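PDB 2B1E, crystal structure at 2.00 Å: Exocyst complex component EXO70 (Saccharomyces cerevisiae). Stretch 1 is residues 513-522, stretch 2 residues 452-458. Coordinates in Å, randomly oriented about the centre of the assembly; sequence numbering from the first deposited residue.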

ATOM      1  N   SER A 513       3.370 -25.952  24.087  1.00 19.66           N
ATOM      2  CA  SER A 513       4.788 -25.916  23.751  1.00 18.64           C
ATOM      3  C   SER A 513       5.541 -25.070  24.777  1.00 16.76           C
ATOM      4  O   SER A 513       6.655 -25.412  25.170  1.00 13.33           O
ATOM      5  CB  SER A 513       5.011 -25.372  22.331  1.00 21.18           C
ATOM      6  OG  SER A 513       4.707 -23.991  22.246  1.00 26.27           O
ATOM      7  N   LEU A 514       4.938 -23.972  25.225  1.00 14.86           N
ATOM      8  CA  LEU A 514       5.609 -23.143  26.228  1.00 15.23           C
ATOM      9  C   LEU A 514       5.730 -23.876  27.557  1.00 14.05           C
ATOM     10  O   LEU A 514       6.743 -23.768  28.232  1.00 13.19           O
ATOM     11  CB  LEU A 514       4.864 -21.822  26.430  1.00 12.64           C
ATOM     12  CG  LEU A 514       5.077 -20.803  25.313  1.00 12.50           C
ATOM     13  CD1 LEU A 514       4.276 -19.539  25.594  1.00 14.78           C
ATOM     14  CD2 LEU A 514       6.563 -20.503  25.200  1.00 16.51           C
ATOM     15  N   LYS A 515       4.699 -24.628  27.932  1.00 14.51           N
ATOM     16  CA  LYS A 515       4.729 -25.379  29.186  1.00 15.73           C
ATOM     17  C   LYS A 515       5.802 -26.460  29.154  1.00 15.37           C
ATOM     18  O   LYS A 515       6.522 -26.666  30.129  1.00 14.34           O
ATOM     19  CB  LYS A 515       3.370 -26.031  29.468  1.00 17.89           C
ATOM     20  CG  LYS A 515       2.276 -25.049  29.839  1.00 20.29           C
ATOM     21  CD  LYS A 515       1.211 -25.700  30.709  1.00 25.85           C
ATOM     22  CE  LYS A 515       0.509 -26.827  29.990  1.00 25.11           C
ATOM     23  NZ  LYS A 515      -0.460 -27.499  30.896  1.00 30.64           N
ATOM     24  N   VAL A 516       5.888 -27.167  28.034  1.00 16.12           N
ATOM     25  CA  VAL A 516       6.894 -28.213  27.878  1.00 18.01           C
ATOM     26  C   VAL A 516       8.289 -27.596  28.014  1.00 18.54           C
ATOM     27  O   VAL A 516       9.154 -28.140  28.712  1.00 19.42           O
ATOM     28  CB  VAL A 516       6.759 -28.896  26.501  1.00 17.17           C
ATOM     29  CG1 VAL A 516       7.842 -29.916  26.312  1.00 21.89           C
ATOM     30  CG2 VAL A 516       5.390 -29.558  26.390  1.00 20.45           C
ATOM     31  N   THR A 517       8.509 -26.459  27.360  1.00 17.83           N
ATOM     32  CA  THR A 517       9.815 -25.795  27.430  1.00 17.61           C
ATOM     33  C   THR A 517      10.123 -25.350  28.853  1.00 17.12           C
ATOM     34  O   THR A 517      11.240 -25.536  29.343  1.00 16.76           O
ATOM     35  CB  THR A 517       9.878 -24.571  26.506  1.00 16.79           C
ATOM     36  OG1 THR A 517       9.611 -24.980  25.163  1.00 17.21           O
ATOM     37  CG2 THR A 517      11.268 -23.938  26.558  1.00 15.11           C
ATOM     38  N   LEU A 518       9.136 -24.757  29.516  1.00 15.54           N
ATOM     39  CA  LEU A 518       9.331 -24.327  30.893  1.00 17.42           C
ATOM     40  C   LEU A 518       9.615 -25.524  31.790  1.00 17.71           C
ATOM     41  O   LEU A 518      10.462 -25.450  32.683  1.00 15.59           O
ATOM     42  CB  LEU A 518       8.100 -23.580  31.406  1.00 18.49           C
ATOM     43  CG  LEU A 518       8.225 -22.062  31.280  1.00 19.05           C
ATOM     44  CD1 LEU A 518       9.286 -21.560  32.268  1.00 19.87           C
ATOM     45  CD2 LEU A 518       8.596 -21.691  29.849  1.00 19.01           C
ATOM     46  N   LYS A 519       8.900 -26.622  31.562  1.00 16.38           N
ATOM     47  CA  LYS A 519       9.111 -27.826  32.359  1.00 18.26           C
ATOM     48  C   LYS A 519      10.540 -28.334  32.155  1.00 16.42           C
ATOM     49  O   LYS A 519      11.239 -28.631  33.113  1.00 15.19           O
ATOM     50  CB  LYS A 519       8.121 -28.930  31.964  1.00 19.56           C
ATOM     51  CG  LYS A 519       8.472 -30.320  32.531  1.00 23.05           C
ATOM     52  CD  LYS A 519       7.561 -31.417  31.968  1.00 24.74           C
ATOM     53  CE  LYS A 519       7.944 -32.806  32.490  1.00 27.71           C
ATOM     54  NZ  LYS A 519       7.003 -33.876  32.009  1.00 27.29           N
ATOM     55  N   SER A 520      10.970 -28.436  30.902  1.00 18.32           N
ATOM     56  CA  SER A 520      12.317 -28.924  30.611  1.00 18.27           C
ATOM     57  C   SER A 520      13.411 -28.060  31.225  1.00 16.68           C
ATOM     58  O   SER A 520      14.335 -28.573  31.846  1.00 15.74           O
ATOM     59  CB  SER A 520      12.550 -29.004  29.101  1.00 20.73           C
ATOM     60  OG  SER A 520      11.817 -30.070  28.520  1.00 25.44           O
ATOM     61  N   GLU A 521      13.300 -26.749  31.052  1.00 14.50           N
ATOM     62  CA  GLU A 521      14.309 -25.830  31.559  1.00 13.50           C
ATOM     63  C   GLU A 521      14.404 -25.772  33.084  1.00 14.50           C
ATOM     64  O   GLU A 521      15.498 -25.654  33.628  1.00 12.99           O
ATOM     65  CB  GLU A 521      14.073 -24.430  30.992  1.00 14.65           C
ATOM     66  CG  GLU A 521      14.230 -24.325  29.479  1.00 15.32           C
ATOM     67  CD  GLU A 521      15.632 -24.698  28.987  1.00 17.63           C
ATOM     68  OE1 GLU A 521      16.625 -24.390  29.687  1.00 19.77           O
ATOM     69  OE2 GLU A 521      15.747 -25.283  27.886  1.00 15.10           O
ATOM     70  N   ILE A 522      13.277 -25.842  33.781  1.00 10.29           N
ATOM     71  CA  ILE A 522      13.341 -25.803  35.235  1.00 13.36           C
ATOM     72  C   ILE A 522      13.960 -27.091  35.769  1.00 13.63           C
ATOM     73  O   ILE A 522      14.858 -27.051  36.605  1.00 14.10           O
ATOM     74  CB  ILE A 522      11.946 -25.602  35.863  1.00 13.70           C
ATOM     75  CG1 ILE A 522      11.403 -24.228  35.462  1.00 14.31           C
ATOM     76  CG2 ILE A 522      12.026 -25.734  37.377  1.00 16.83           C
ATOM     77  CD1 ILE A 522      10.084 -23.867  36.116  1.00 12.66           C
TER
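Stretch 2, residues 452-458: YISYMVS

Leu518 forms the centre of the contact between two helical segments of the EXO70 chain, residues 513-522 and 452-458. Its CA-to-CB bond points sideways, but the end of the side chain comes nearer to stretch 2 and meets three residues there. CD2 of Leu518 lies 3.4 Å from CE of Met456, a tight apolar contact, and 3.8 Å from CG2 of Ile453; CD1 of Leu518 reaches CG2 of Val457 at 4.0 Å. Its chi1 of -96° falls between rotamer wells, while chi2 is m. Ile453, Met456 and Val457 all direct CA-to-CB toward stretch 1, the spacing of three and four residues placing them on one face of their helix. Ile453 also marks the backbone register: its CA lies across from CA of Leu518 at 7.1 Å. One turn before Leu518, Leu514 extends the apolar patch, its CD2 3.9 Å from CD1 of Ile453.

Both segments belong to helices that continue beyond the stretches at each end. They run in broadly the same N-to-C direction, with a signed crossing angle of -41° and a closest axis approach of 10.4 Å. The contact buries 319 Å² of surface, summed over both sides.

Toward the edge, Thr517 and Glu521 contribute carbon atoms: CG2 of Thr517 is 4.2 Å from CD1 of Ile453, and CB of Glu521 is 4.0 Å from CG2 of Val457. The Thr517 hydroxyl is engaged within its own helix, OG1 donating to O of Ser513 at 3.0 Å, an acceptor that also receives N of Thr517 at 3.1 Å. The CA-to-CB bond of Ser454 points away from stretch 1, and its OG is hydrogen-bonded elsewhere in the structure. No hydrogen bond crosses between the stretches; side-chain packing makes the contact.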

ATOM      1  N   TYR A 452      11.580 -14.013  27.114  1.00 12.33           N
ATOM      2  CA  TYR A 452      10.638 -14.033  28.222  1.00 12.14           C
ATOM      3  C   TYR A 452      10.510 -15.396  28.888  1.00 13.45           C
ATOM      4  O   TYR A 452      10.076 -15.494  30.039  1.00 14.18           O
ATOM      5  CB  TYR A 452       9.291 -13.444  27.761  1.00 12.14           C
ATOM      6  CG  TYR A 452       9.472 -11.983  27.407  1.00 12.17           C
ATOM      7  CD1 TYR A 452       9.767 -11.045  28.399  1.00 14.13           C
ATOM      8  CD2 TYR A 452       9.514 -11.561  26.077  1.00 11.71           C
ATOM      9  CE1 TYR A 452      10.118  -9.736  28.081  1.00 13.18           C
ATOM     10  CE2 TYR A 452       9.860 -10.245  25.748  1.00 10.92           C
ATOM     11  CZ  TYR A 452      10.166  -9.340  26.754  1.00 12.63           C
ATOM     12  OH  TYR A 452      10.551  -8.048  26.437  1.00 12.19           O
ATOM     13  N   ILE A 453      10.900 -16.453  28.180  1.00 12.72           N
ATOM     14  CA  ILE A 453      10.908 -17.777  28.790  1.00 12.08           C
ATOM     15  C   ILE A 453      12.055 -17.631  29.786  1.00 11.77           C
ATOM     16  O   ILE A 453      11.968 -18.048  30.937  1.00 12.63           O
ATOM     17  CB  ILE A 453      11.274 -18.884  27.773  1.00 12.82           C
ATOM     18  CG1 ILE A 453      10.070 -19.191  26.874  1.00 14.93           C
ATOM     19  CG2 ILE A 453      11.756 -20.135  28.512  1.00 15.10           C
ATOM     20  CD1 ILE A 453      10.443 -19.904  25.557  1.00 13.54           C
ATOM     21  N   SER A 454      13.133 -17.000  29.325  1.00 13.21           N
ATOM     22  CA  SER A 454      14.303 -16.778  30.165  1.00 11.89           C
ATOM     23  C   SER A 454      13.937 -15.942  31.405  1.00 11.41           C
ATOM     24  O   SER A 454      14.447 -16.194  32.497  1.00 11.20           O
ATOM     25  CB  SER A 454      15.414 -16.099  29.352  1.00 14.34           C
ATOM     26  OG  SER A 454      16.671 -16.311  29.975  1.00 17.67           O
ATOM     27  N   TYR A 455      13.062 -14.952  31.242  1.00 11.26           N
ATOM     28  CA  TYR A 455      12.619 -14.151  32.391  1.00 11.45           C
ATOM     29  C   TYR A 455      12.004 -15.088  33.445  1.00 10.36           C
ATOM     30  O   TYR A 455      12.276 -14.958  34.635  1.00 10.07           O
ATOM     31  CB  TYR A 455      11.554 -13.121  31.978  1.00 10.23           C
ATOM     32  CG  TYR A 455      12.085 -11.750  31.598  1.00 12.51           C
ATOM     33  CD1 TYR A 455      13.079 -11.612  30.638  1.00 12.60           C
ATOM     34  CD2 TYR A 455      11.557 -10.589  32.169  1.00 12.34           C
ATOM     35  CE1 TYR A 455      13.539 -10.372  30.250  1.00 11.20           C
ATOM     36  CE2 TYR A 455      12.015  -9.323  31.778  1.00 13.29           C
ATOM     37  CZ  TYR A 455      13.010  -9.230  30.818  1.00 14.85           C
ATOM     38  OH  TYR A 455      13.505  -8.002  30.425  1.00 14.62           O
ATOM     39  N   MET A 456      11.181 -16.035  33.001  1.00 10.99           N
ATOM     40  CA  MET A 456      10.523 -16.972  33.921  1.00 12.87           C
ATOM     41  C   MET A 456      11.466 -17.987  34.565  1.00 11.11           C
ATOM     42  O   MET A 456      11.205 -18.467  35.663  1.00 13.09           O
ATOM     43  CB  MET A 456       9.385 -17.739  33.210  1.00 10.45           C
ATOM     44  CG  MET A 456       8.164 -16.886  32.838  1.00 10.86           C
ATOM     45  SD  MET A 456       6.690 -17.855  32.355  1.00  7.44           S
ATOM     46  CE  MET A 456       7.340 -18.765  31.007  1.00 18.84           C
ATOM     47  N   VAL A 457      12.550 -18.322  33.880  1.00 14.00           N
ATOM     48  CA  VAL A 457      13.518 -19.288  34.403  1.00 14.59           C
ATOM     49  C   VAL A 457      14.581 -18.620  35.284  1.00 16.60           C
ATOM     50  O   VAL A 457      15.223 -19.284  36.106  1.00 15.79           O
ATOM     51  CB  VAL A 457      14.221 -20.035  33.226  1.00 15.56           C
ATOM     52  CG1 VAL A 457      15.330 -20.937  33.740  1.00 19.27           C
ATOM     53  CG2 VAL A 457      13.204 -20.868  32.463  1.00 17.65           C
ATOM     54  N   SER A 458      14.740 -17.305  35.132  1.00 16.63           N
ATOM     55  CA  SER A 458      15.760 -16.558  35.862  1.00 16.54           C
ATOM     56  C   SER A 458      15.817 -16.727  37.371  1.00 15.38           C
ATOM     57  O   SER A 458      16.900 -16.878  37.934  1.00 10.20           O
ATOM     58  CB  SER A 458      15.666 -15.066  35.545  1.00 19.12           C
ATOM     59  OG  SER A 458      16.756 -14.384  36.155  1.00 18.20           O
TER